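Local coordinates for putative iron-uptake ABC transport system,periplasmic iron-binding protein (PDB 3E13), which binds ferric iron and probably delivers it in the periplasm to an ABC transporter for uptake, at residues F97-R102 and E255-P260; T146-I151 and K161-G166. All coordinates share one frame; numbering follows the deposited sequence.

Interaction 1. Residues F97-R102 and E255-P260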
loop_
_atom_site.group_PDB
_atom_site.type_symbol
_atom_site.label_atom_id
_atom_site.label_comp_id
_atom_site.label_asym_id
_atom_site.label_seq_id
_atom_site.Cartn_x
_atom_site.Cartn_y
_atom_site.Cartn_z
ATOM N N PHE A 97 4.800 -12.469 1.615
ATOM C CA PHE A 97 3.411 -12.912 1.971
ATOM C C PHE A 97 2.576 -11.675 2.296
ATOM O O PHE A 97 3.011 -10.810 3.071
ATOM C CB PHE A 97 3.454 -13.774 3.204
ATOM C CG PHE A 97 4.260 -15.017 3.017
ATOM C CD1 PHE A 97 5.632 -14.979 3.276
ATOM C CD2 PHE A 97 3.678 -16.205 2.616
ATOM C CE1 PHE A 97 6.438 -16.114 3.051
ATOM C CE2 PHE A 97 4.490 -17.368 2.472
ATOM C CZ PHE A 97 5.868 -17.286 2.656
ATOM N N ALA A 98 1.375 -11.555 1.736
ATOM C CA ALA A 98 0.547 -10.386 2.027
ATOM C C ALA A 98 -0.041 -10.534 3.434
ATOM O O ALA A 98 -0.426 -11.675 3.852
ATOM C CB ALA A 98 -0.589 -10.270 1.047
ATOM N N ILE A 99 -0.158 -9.423 4.132
ATOM C CA ILE A 99 -0.873 -9.344 5.420
ATOM C C ILE A 99 -2.189 -8.557 5.298
ATOM O O ILE A 99 -3.093 -8.747 6.115
ATOM C CB ILE A 99 -0.006 -8.798 6.556
ATOM C CG1 ILE A 99 0.466 -7.374 6.309
ATOM C CG2 ILE A 99 1.168 -9.695 6.746
ATOM C CD1 ILE A 99 1.012 -6.703 7.569
ATOM N N THR A 100 -2.309 -7.670 4.316
ATOM C CA THR A 100 -3.541 -6.935 4.020
ATOM C C THR A 100 -3.621 -6.617 2.544
ATOM O O THR A 100 -2.610 -6.648 1.832
ATOM C CB THR A 100 -3.638 -5.575 4.745
ATOM O OG1 THR A 100 -2.607 -4.712 4.249
ATOM C CG2 THR A 100 -3.453 -5.644 6.195
ATOM N N LYS A 101 -4.819 -6.225 2.099
ATOM C CA LYS A 101 -5.032 -5.584 0.831
ATOM C C LYS A 101 -5.500 -4.143 1.056
ATOM O O LYS A 101 -6.098 -3.794 2.091
ATOM C CB LYS A 101 -6.115 -6.306 -0.021
ATOM C CG LYS A 101 -5.667 -7.648 -0.530
ATOM C CD LYS A 101 -6.883 -8.581 -0.848
ATOM C CE LYS A 101 -7.574 -8.176 -2.133
ATOM N NZ LYS A 101 -8.866 -8.989 -2.350
ATOM N N ARG A 102 -5.218 -3.311 0.076
ATOM C CA ARG A 102 -5.684 -1.913 0.031
ATOM C C ARG A 102 -5.933 -1.521 -1.428
ATOM O O ARG A 102 -5.375 -2.099 -2.309
ATOM C CB ARG A 102 -4.665 -0.983 0.721
ATOM C CG ARG A 102 -3.233 -1.103 0.172
ATOM C CD ARG A 102 -2.310 -2.051 1.001
ATOM N NE ARG A 102 -2.142 -1.596 2.367
ATOM C CZ ARG A 102 -1.441 -0.539 2.788
ATOM N NH1 ARG A 102 -0.797 0.225 1.932
ATOM N NH2 ARG A 102 -1.341 -0.274 4.078
ATOM N N GLU A 255 3.233 -15.712 11.093
ATOM C CA GLU A 255 1.976 -16.428 11.326
ATOM C C GLU A 255 1.026 -15.616 12.191
ATOM O O GLU A 255 -0.186 -15.583 11.922
ATOM C CB GLU A 255 2.246 -17.818 11.912
ATOM C CG GLU A 255 2.942 -18.734 10.919
ATOM C CD GLU A 255 3.288 -20.100 11.450
ATOM O OE1 GLU A 255 3.090 -20.382 12.692
ATOM O OE2 GLU A 255 3.693 -20.947 10.627
ATOM N N PHE A 256 1.557 -14.949 13.198
ATOM C CA PHE A 256 0.761 -14.125 14.088
ATOM C C PHE A 256 0.040 -13.008 13.298
ATOM O O PHE A 256 -1.111 -12.666 13.581
ATOM C CB PHE A 256 1.694 -13.552 15.158
ATOM C CG PHE A 256 1.007 -12.756 16.225
ATOM C CD1 PHE A 256 0.239 -13.387 17.195
ATOM C CD2 PHE A 256 1.138 -11.373 16.276
ATOM C CE1 PHE A 256 -0.374 -12.652 18.226
ATOM C CE2 PHE A 256 0.497 -10.636 17.314
ATOM C CZ PHE A 256 -0.259 -11.301 18.257
ATOM N N MET A 257 0.691 -12.460 12.279
ATOM C CA MET A 257 0.075 -11.403 11.473
ATOM C C MET A 257 -1.152 -11.901 10.699
ATOM O O MET A 257 -2.007 -11.089 10.357
ATOM C CB MET A 257 1.064 -10.815 10.489
ATOM C CG MET A 257 2.197 -9.964 11.109
ATOM S SD MET A 257 1.654 -8.717 12.229
ATOM C CE MET A 257 0.658 -7.759 11.150
ATOM N N LEU A 258 -1.263 -13.199 10.463
ATOM C CA LEU A 258 -2.445 -13.779 9.791
ATOM C C LEU A 258 -3.419 -14.394 10.768
ATOM O O LEU A 258 -4.370 -15.056 10.341
ATOM C CB LEU A 258 -2.020 -14.779 8.688
ATOM C CG LEU A 258 -1.798 -14.235 7.285
ATOM C CD1 LEU A 258 -3.090 -13.760 6.653
ATOM C CD2 LEU A 258 -0.724 -13.155 7.309
ATOM N N SER A 259 -3.183 -14.229 12.067
ATOM C CA SER A 259 -4.107 -14.795 13.074
ATOM C C SER A 259 -5.423 -14.026 13.091
ATOM O O SER A 259 -5.495 -12.898 12.670
ATOM C CB SER A 259 -3.453 -14.787 14.448
ATOM O OG SER A 259 -3.239 -13.502 14.964
ATOM N N PRO A 260 -6.499 -14.678 13.537
ATOM C CA PRO A 260 -7.812 -14.038 13.582
ATOM C C PRO A 260 -7.862 -12.700 14.264
ATOM O O PRO A 260 -8.433 -11.758 13.671
ATOM C CB PRO A 260 -8.664 -15.084 14.306
ATOM C CG PRO A 260 -8.001 -16.393 13.954
ATOM C CD PRO A 260 -6.524 -16.098 13.933
#

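Interaction 2. Residues T146-I151 and K161-G166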
loop_
_atom_site.group_PDB
_atom_site.type_symbol
_atom_site.label_atom_id
_atom_site.label_comp_id
_atom_site.label_asym_id
_atom_site.label_seq_id
_atom_site.Cartn_x
_atom_site.Cartn_y
_atom_site.Cartn_z
ATOM N N THR A 146 4.072 1.644 -7.800
ATOM C CA THR A 146 3.333 0.430 -8.059
ATOM C C THR A 146 2.083 0.666 -8.877
ATOM O O THR A 146 1.773 -0.129 -9.741
ATOM C CB THR A 146 3.058 -0.322 -6.767
ATOM O OG1 THR A 146 4.334 -0.762 -6.236
ATOM C CG2 THR A 146 2.196 -1.572 -7.016
ATOM N N LEU A 147 1.407 1.787 -8.683
ATOM C CA LEU A 147 0.308 2.126 -9.550
ATOM C C LEU A 147 0.764 2.241 -11.007
ATOM O O LEU A 147 0.132 1.717 -11.909
ATOM C CB LEU A 147 -0.417 3.381 -9.068
ATOM C CG LEU A 147 -1.552 3.966 -9.911
ATOM C CD1 LEU A 147 -2.703 2.936 -10.024
ATOM C CD2 LEU A 147 -2.059 5.246 -9.282
ATOM N N LEU A 148 1.879 2.953 -11.262
ATOM C CA LEU A 148 2.348 3.099 -12.617
ATOM C C LEU A 148 2.781 1.757 -13.203
ATOM O O LEU A 148 2.512 1.454 -14.363
ATOM C CB LEU A 148 3.511 4.079 -12.685
ATOM C CG LEU A 148 4.015 4.325 -14.109
ATOM C CD1 LEU A 148 2.969 4.891 -14.991
ATOM C CD2 LEU A 148 5.204 5.292 -14.049
ATOM N N ALA A 149 3.435 0.943 -12.400
ATOM C CA ALA A 149 3.792 -0.419 -12.805
ATOM C C ALA A 149 2.557 -1.216 -13.240
ATOM O O ALA A 149 2.620 -1.966 -14.202
ATOM C CB ALA A 149 4.535 -1.122 -11.712
ATOM N N SER A 150 1.453 -1.027 -12.533
ATOM C CA SER A 150 0.195 -1.694 -12.928
ATOM C C SER A 150 -0.340 -1.221 -14.261
ATOM O O SER A 150 -0.960 -2.007 -15.013
ATOM C CB SER A 150 -0.898 -1.566 -11.849
ATOM O OG SER A 150 -1.554 -0.335 -11.817
ATOM N N ILE A 151 -0.170 0.063 -14.553
ATOM C CA ILE A 151 -0.569 0.618 -15.856
ATOM C C ILE A 151 0.313 0.059 -16.988
ATOM O O ILE A 151 -0.166 -0.259 -18.088
ATOM C CB ILE A 151 -0.570 2.132 -15.772
ATOM C CG1 ILE A 151 -1.676 2.584 -14.812
ATOM C CG2 ILE A 151 -0.806 2.753 -17.119
ATOM C CD1 ILE A 151 -1.593 4.095 -14.426
ATOM N N LYS A 161 3.722 6.093 -20.092
ATOM C CA LYS A 161 4.496 7.326 -20.155
ATOM C C LYS A 161 3.550 8.473 -20.404
ATOM O O LYS A 161 3.681 9.522 -19.801
ATOM C CB LYS A 161 5.554 7.262 -21.245
ATOM C CG LYS A 161 6.442 8.469 -21.256
ATOM C CD LYS A 161 7.547 8.305 -22.274
ATOM C CE LYS A 161 8.312 9.605 -22.417
ATOM N NZ LYS A 161 9.371 9.485 -23.472
ATOM N N ALA A 162 2.589 8.301 -21.313
ATOM C CA ALA A 162 1.625 9.354 -21.569
ATOM C C ALA A 162 0.808 9.710 -20.303
ATOM O O ALA A 162 0.525 10.888 -20.049
ATOM C CB ALA A 162 0.740 8.965 -22.682
ATOM N N TRP A 163 0.441 8.680 -19.544
ATOM C CA TRP A 163 -0.263 8.868 -18.278
ATOM C C TRP A 163 0.556 9.654 -17.281
ATOM O O TRP A 163 0.061 10.640 -16.731
ATOM C CB TRP A 163 -0.647 7.527 -17.685
ATOM C CG TRP A 163 -1.432 7.649 -16.429
ATOM C CD1 TRP A 163 -2.793 7.843 -16.308
ATOM C CD2 TRP A 163 -0.929 7.534 -15.118
ATOM N NE1 TRP A 163 -3.151 7.872 -14.987
ATOM C CE2 TRP A 163 -2.025 7.691 -14.221
ATOM C CE3 TRP A 163 0.359 7.366 -14.574
ATOM C CZ2 TRP A 163 -1.862 7.629 -12.835
ATOM C CZ3 TRP A 163 0.503 7.322 -13.205
ATOM C CH2 TRP A 163 -0.586 7.459 -12.354
ATOM N N ALA A 164 1.801 9.264 -17.105
ATOM C CA ALA A 164 2.696 9.920 -16.151
ATOM C C ALA A 164 2.884 11.401 -16.508
ATOM O O ALA A 164 2.806 12.262 -15.644
ATOM C CB ALA A 164 4.016 9.185 -16.058
ATOM N N LYS A 165 3.083 11.670 -17.798
ATOM C CA LYS A 165 3.254 13.023 -18.290
ATOM C C LYS A 165 2.030 13.888 -18.055
ATOM O O LYS A 165 2.150 15.034 -17.562
ATOM C CB LYS A 165 3.667 12.986 -19.775
ATOM C CG LYS A 165 3.799 14.354 -20.450
ATOM C CD LYS A 165 4.296 14.221 -21.902
ATOM C CE LYS A 165 4.374 15.605 -22.607
ATOM N NZ LYS A 165 4.113 15.528 -24.067
ATOM N N GLY A 166 0.847 13.330 -18.327
ATOM C CA GLY A 166 -0.377 14.062 -18.163
ATOM C C GLY A 166 -0.703 14.323 -16.704
ATOM O O GLY A 166 -1.145 15.398 -16.331
#

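Interaction 1. Residues F97-R102 and E255-P260
The peptide carbonyl of Ala98 is the flat group met across this contact: methyl CD2 of Leu258 stands 3.8 Å from Ala98 O, at a C=O...CD2 angle of about 132°. The aromatic rings are engaged elsewhere. The Phe97 side chain touches Leu81, Ile85 and Arg90, and Phe256 makes an edge-to-face pair with Phe22. What joins the segments is aliphatic. A chi1 of 62° places CG1 of Ile99 between its backbone N and carbonyl carbon, with CG2 beside the N. From there Ile99 CD1 meets Met257 CE at 3.8 Å, while Ile99 CG2 is flanked by Met257 CB at 3.9 Å and Leu258 CD2 at 4.0 Å, the side chains crossing obliquely. The methionine chain is bent at both chi2 and chi3, which curls its terminal methyl back to Ile99 CD1.

The site is a corner. Ile99 and Thr100 both face Ser236 in a classic beta bulge, opposite the end of helix 247-257 in this periplasmic-binding-protein fold. Gln263 NE2 ties both sides by bonding Ile99 O and Met257 O, and Arg102 reaches the iron ligand Tyr12. Contacts between methyl and methylene groups fit by shape and impose little direction, and Ala98 O is buried among them with no polar partner in the model.

Interaction 2. Residues T146-I151 and K161-G166
Trp163 is the projecting group of an antiparallel helical hairpin, its indole set against a hollow on helix 142-155 lined by Leu147, Leu148 and Ile151. The short axes of 146-151 and 161-166 run at 141° and approach to 10.4 Å, a separation that the broad indole spans. Its placement follows from chi1 of -177°, which sets CG anti to the backbone N and carries the ring system toward the facing helix.

The three aliphatic residues shape the hollow differently. Ile151 forms its floor: CD1 sits over the centre of one indole face, 12° off the normal of the six-membered ring, a CH-pi contact. Leu148 slides past the indole in the opposite direction and brings CD1 to 3.6 Å from Trp163 CE3. Leu147 lies one turn further toward the N-terminus than Ile151; the Leu147 and Trp163 side chains cross at about a right angle, Leu147 CD2 being 4.1 Å from Trp163 CH2. Both leucine methyls approach obliquely.

Outside the pair, Tyr312 of helix 305-315 touches both Leu148 and Trp163, and the indole NE1 is bonded to Tyr122 O, which helps fix the ring's rotation. The iron ligand Tyr143 lies one turn before Leu147 on the same helix. Within that helix, Leu147 O is gripped twice, by Ile151 N at 3.1 Å and by Ser150 OG at 2.7 Å, the hydroxyl tilted 18° from the carbonyl plane.

Both contacts are buried and apolar, yet they join different elements on opposite sides of the chain's centre, their own centres about 28 Å apart and their nearest atoms about 9 Å apart. Interaction 1 is long-range, its closest ends 153 positions apart, and sets a bulged strand against a helix end; interaction 2 pairs two consecutive helices and is nested inside the loop that interaction 1 closes. Their chemistry follows suit: small aliphatic groups meet at the strand corner, burying 173 Å², whereas one indole dominates the hairpin, burying 227 Å². Each lies near an iron ligand, the side chains of Tyr12 and Ile99 about 8 Å apart, those of Tyr143 and Leu147 about 6 Å.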